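PDB 6ZLK: epimerase domain-containing protein from Bacillus cereus HuA2-4, which catalyses the NAD-dependent interconversion of UDP-glucuronic acid and UDP-galacturonic acid by epimerisation at C4 of the sugar. Local coordinates for residues I254-L257 against E258-S261; L193-Q196 against M197-K201. All blocks are in the same frame, centred on the assembly; numbering follows the deposited sequence.

Contact 1. Residues I254-L257 against E258-S261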
loop_
_atom_site.group_PDB
_atom_site.type_symbol
_atom_site.label_atom_id
_atom_site.label_comp_id
_atom_site.label_asym_id
_atom_site.label_seq_id
_atom_site.Cartn_x
_atom_site.Cartn_y
_atom_site.Cartn_z
ATOM N N ILE A 254 -5.027 30.666 13.509
ATOM C CA ILE A 254 -5.806 31.836 13.066
ATOM C C ILE A 254 -5.542 32.973 14.061
ATOM O O ILE A 254 -5.335 34.095 13.575
ATOM C CB ILE A 254 -7.285 31.495 12.907
ATOM C CG1 ILE A 254 -7.484 30.551 11.727
ATOM C CG2 ILE A 254 -8.092 32.775 12.754
ATOM C CD1 ILE A 254 -8.871 29.982 11.609
ATOM N N SER A 255 -5.536 32.742 15.369
ATOM C CA SER A 255 -5.273 33.824 16.357
ATOM C C SER A 255 -3.891 34.416 16.144
ATOM O O SER A 255 -3.755 35.630 16.208
ATOM C CB SER A 255 -5.440 33.377 17.750
ATOM O OG SER A 255 -6.795 33.050 17.930
ATOM N N MET A 256 -2.908 33.579 15.896
ATOM C CA MET A 256 -1.537 34.063 15.690
ATOM C C MET A 256 -1.519 34.892 14.415
ATOM O O MET A 256 -0.831 35.932 14.425
ATOM C CB MET A 256 -0.600 32.868 15.534
ATOM C CG MET A 256 -0.536 32.079 16.821
ATOM S SD MET A 256 0.606 30.707 16.652
ATOM C CE MET A 256 2.063 31.692 16.965
ATOM N N LEU A 257 -2.266 34.503 13.387
ATOM C CA LEU A 257 -2.269 35.235 12.104
ATOM C C LEU A 257 -2.992 36.571 12.306
ATOM O O LEU A 257 -2.588 37.548 11.657
ATOM C CB LEU A 257 -2.919 34.398 10.998
ATOM C CG LEU A 257 -2.047 33.264 10.444
ATOM C CD1 LEU A 257 -2.908 32.387 9.552
ATOM C CD2 LEU A 257 -0.854 33.800 9.705
ATOM N N GLU A 258 -4.059 36.584 13.083
ATOM C CA GLU A 258 -4.756 37.860 13.416
ATOM C C GLU A 258 -3.772 38.803 14.099
ATOM O O GLU A 258 -3.806 40.026 13.749
ATOM C CB GLU A 258 -5.968 37.582 14.301
ATOM C CG GLU A 258 -7.094 36.946 13.507
ATOM C CD GLU A 258 -8.311 36.585 14.330
ATOM O OE1 GLU A 258 -8.149 36.205 15.514
ATOM O OE2 GLU A 258 -9.426 36.677 13.760
ATOM N N LYS A 259 -2.950 38.309 15.017
ATOM C CA LYS A 259 -1.991 39.202 15.723
ATOM C C LYS A 259 -0.958 39.719 14.706
ATOM O O LYS A 259 -0.645 40.935 14.738
ATOM C CB LYS A 259 -1.396 38.560 16.973
ATOM C CG LYS A 259 -0.480 37.370 16.746
ATOM C CD LYS A 259 0.223 36.798 17.997
ATOM C CE LYS A 259 1.147 35.618 17.693
ATOM N NZ LYS A 259 1.635 35.629 16.284
ATOM N N ILE A 260 -0.514 38.886 13.760
ATOM C CA ILE A 260 0.491 39.278 12.728
ATOM C C ILE A 260 -0.092 40.282 11.749
ATOM O O ILE A 260 0.591 41.298 11.461
ATOM C CB ILE A 260 1.024 38.033 11.997
ATOM C CG1 ILE A 260 1.886 37.196 12.924
ATOM C CG2 ILE A 260 1.770 38.438 10.731
ATOM C CD1 ILE A 260 2.169 35.758 12.439
ATOM N N SER A 261 -1.317 40.053 11.299
ATOM C CA SER A 261 -1.949 40.839 10.215
ATOM C C SER A 261 -2.609 42.122 10.737
ATOM O O SER A 261 -2.739 43.068 9.933
ATOM C CB SER A 261 -2.938 40.017 9.465
ATOM O OG SER A 261 -4.039 39.707 10.278
#
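The last two turns of helix 250-261, at the substrate-binding end of the epimerase, bring I254-L257 against E258-S261 through i to i+4 backbone bonds and side chains on two flanks. E258 N donates to I254 O at 2.8 Å, and K259 N to S255 O at 3.0 Å. L257 O is gripped twice by one residue, by S261 N at 2.8 Å and by S261 OG at 2.9 Å, from opposite faces of the carbonyl plane. The hydroxyl can fold back in this way because chi1 of S261 (68°) sets OG between its own N and carbonyl carbon; OG is also bonded to the backbone N of K263, so the serine bridges the closing turn and the chain that follows.

On one flank E258 runs out extended, its aliphatic part over I254 O, with CG 3.4 Å from that oxygen. Its CD comes to 4.1 Å from I254 CG2, and OE2 goes on to the backbone N of A265, tying the loop after the helix to its side. On the other flank the side chain of K259 lies alongside M256, both pointing the same way, but its exact course there is doubtful because the model crowds M256 O.

The buried face belongs to I254 and L257. I254 packs on L203 and I205 of strand 203-206, and its side chain is about 7 Å from the bound UDP-sugar; L257 faces helix 189-198. M256 and I260 turn to L303 of helix 299-313. Such a division, apolar on the inner side and polar on the outer, is that of an amphipathic helix in the small, substrate-binding domain of the extended short-chain dehydrogenase/reductase fold.

Contact 2. Residues L193-Q196 against M197-K201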
loop_
_atom_site.group_PDB
_atom_site.type_symbol
_atom_site.label_atom_id
_atom_site.label_comp_id
_atom_site.label_asym_id
_atom_site.label_seq_id
_atom_site.Cartn_x
_atom_site.Cartn_y
_atom_site.Cartn_z
ATOM N N LEU A 193 -5.641 30.041 4.299
ATOM C CA LEU A 193 -6.141 30.892 5.384
ATOM C C LEU A 193 -5.507 32.265 5.278
ATOM O O LEU A 193 -6.205 33.235 5.497
ATOM C CB LEU A 193 -5.827 30.244 6.733
ATOM C CG LEU A 193 -6.631 28.982 6.997
ATOM C CD1 LEU A 193 -6.105 28.304 8.253
ATOM C CD2 LEU A 193 -8.111 29.300 7.185
ATOM N N ILE A 194 -4.207 32.339 4.989
ATOM C CA ILE A 194 -3.535 33.668 4.920
ATOM C C ILE A 194 -4.084 34.410 3.704
ATOM O O ILE A 194 -4.347 35.629 3.853
ATOM C CB ILE A 194 -2.010 33.509 4.896
ATOM C CG1 ILE A 194 -1.463 32.936 6.199
ATOM C CG2 ILE A 194 -1.359 34.837 4.536
ATOM C CD1 ILE A 194 -0.064 32.312 6.053
ATOM N N LYS A 195 -4.257 33.739 2.595
ATOM C CA LYS A 195 -4.769 34.323 1.344
ATOM C C LYS A 195 -6.172 34.856 1.660
ATOM O O LYS A 195 -6.465 36.034 1.305
ATOM C CB LYS A 195 -4.790 33.310 0.195
ATOM C CG LYS A 195 -5.250 33.868 -1.146
ATOM C CD LYS A 195 -5.301 32.823 -2.223
ATOM C CE LYS A 195 -5.473 33.414 -3.596
ATOM N NZ LYS A 195 -6.797 34.034 -3.701
ATOM N N GLN A 196 -7.033 34.047 2.296
ATOM C CA GLN A 196 -8.401 34.488 2.650
ATOM C C GLN A 196 -8.286 35.691 3.577
ATOM O O GLN A 196 -9.063 36.644 3.367
ATOM C CB GLN A 196 -9.194 33.324 3.257
ATOM C CG GLN A 196 -9.486 32.228 2.263
ATOM C CD GLN A 196 -9.762 30.892 2.932
ATOM O OE1 GLN A 196 -9.679 30.771 4.163
ATOM N NE2 GLN A 196 -10.039 29.895 2.114
ATOM N N MET A 197 -7.429 35.655 4.603
ATOM C CA MET A 197 -7.318 36.772 5.568
ATOM C C MET A 197 -6.892 38.042 4.837
ATOM O O MET A 197 -7.520 39.108 5.114
ATOM C CB MET A 197 -6.312 36.436 6.657
ATOM C CG MET A 197 -6.257 37.462 7.758
ATOM S SD MET A 197 -5.341 36.853 9.189
ATOM C CE MET A 197 -6.246 35.374 9.641
ATOM N N LEU A 198 -5.966 37.952 3.879
ATOM C CA LEU A 198 -5.439 39.152 3.177
ATOM C C LEU A 198 -6.524 39.745 2.286
ATOM O O LEU A 198 -6.532 40.991 2.096
ATOM C CB LEU A 198 -4.217 38.764 2.345
ATOM C CG LEU A 198 -2.955 38.611 3.162
ATOM C CD1 LEU A 198 -1.917 37.859 2.350
ATOM C CD2 LEU A 198 -2.450 39.960 3.617
ATOM N N GLU A 199 -7.411 38.911 1.791
ATOM C CA GLU A 199 -8.487 39.276 0.839
ATOM C C GLU A 199 -9.763 39.675 1.592
ATOM O O GLU A 199 -10.767 39.981 0.922
ATOM C CB GLU A 199 -8.689 38.123 -0.136
ATOM C CG GLU A 199 -7.545 37.998 -1.116
ATOM C CD GLU A 199 -7.623 36.785 -2.028
ATOM O OE1 GLU A 199 -8.583 35.989 -1.874
ATOM O OE2 GLU A 199 -6.715 36.627 -2.879
ATOM N N ASP A 200 -9.766 39.624 2.927
ATOM C CA ASP A 200 -10.968 39.962 3.732
ATOM C C ASP A 200 -12.089 39.001 3.338
ATOM O O ASP A 200 -13.221 39.438 3.259
ATOM C CB ASP A 200 -11.343 41.434 3.494
ATOM C CG ASP A 200 -10.137 42.338 3.638
ATOM O OD1 ASP A 200 -9.443 42.205 4.688
ATOM O OD2 ASP A 200 -9.876 43.166 2.694
ATOM N N LYS A 201 -11.758 37.739 3.047
ATOM C CA LYS A 201 -12.738 36.677 2.752
ATOM C C LYS A 201 -12.875 35.804 3.989
ATOM O O LYS A 201 -11.984 35.764 4.824
ATOM C CB LYS A 201 -12.312 35.846 1.553
ATOM C CG LYS A 201 -12.364 36.597 0.228
ATOM C CD LYS A 201 -11.858 35.750 -0.911
ATOM C CE LYS A 201 -12.475 34.368 -0.923
ATOM N NZ LYS A 201 -12.220 33.670 -2.202
#
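M197 begins the final turn of helix 189-198, its N bonded to L193 O at 2.9 Å, while its CG, anti to the backbone N (chi1 -174°), carries the thioether away from L193-Q196 to A265 and L203. L198 follows with N to I194 O at 2.8 Å; its CD1 lies 3.8 Å from I194 CG2, the two side chains side by side and both packed on I310 of helix 299-313. E199 N is shared, bonded to K195 O at 3.1 Å and weakly to Q196 O. Its extended side chain crosses that of K195 obliquely, forming a salt bridge in which K195 NZ meets E199 OE2 at 2.7 Å on its syn side, 16° out of the carboxylate plane; K195 also makes a cation-pi contact with Y314. D200 takes positive phi, its N bonded to M197 O at 3.2 Å and its OD1 in a salt bridge with K263. K201 N then returns to Q196 O at 2.9 Å, and these two backbone bonds make the Schellman motif, while Q196 OE1 accepts from T204 N. Carboxylate and ring would favour the charged form of K195 and probably offset the like charge of nearby K201 NZ.

Reading from the N terminus, contact 2 comes first and contact 1 follows some fifty residues later; each is local to one helix end, so neither closes a long loop and they neither nest nor cross. In space their centres are 11 Å apart, and the two helix ends meet directly: L257 CD2 lies 3.7 Å from I194 CG1, and S261 OG 3.3 Å from M197 SD. The C-terminal turns of helices 189-198 and 250-261 thus pack on each other, and both also touch strand 203-206 and helix 299-313. Together they bind these elements into one apolar core beside the bound UDP-sugar.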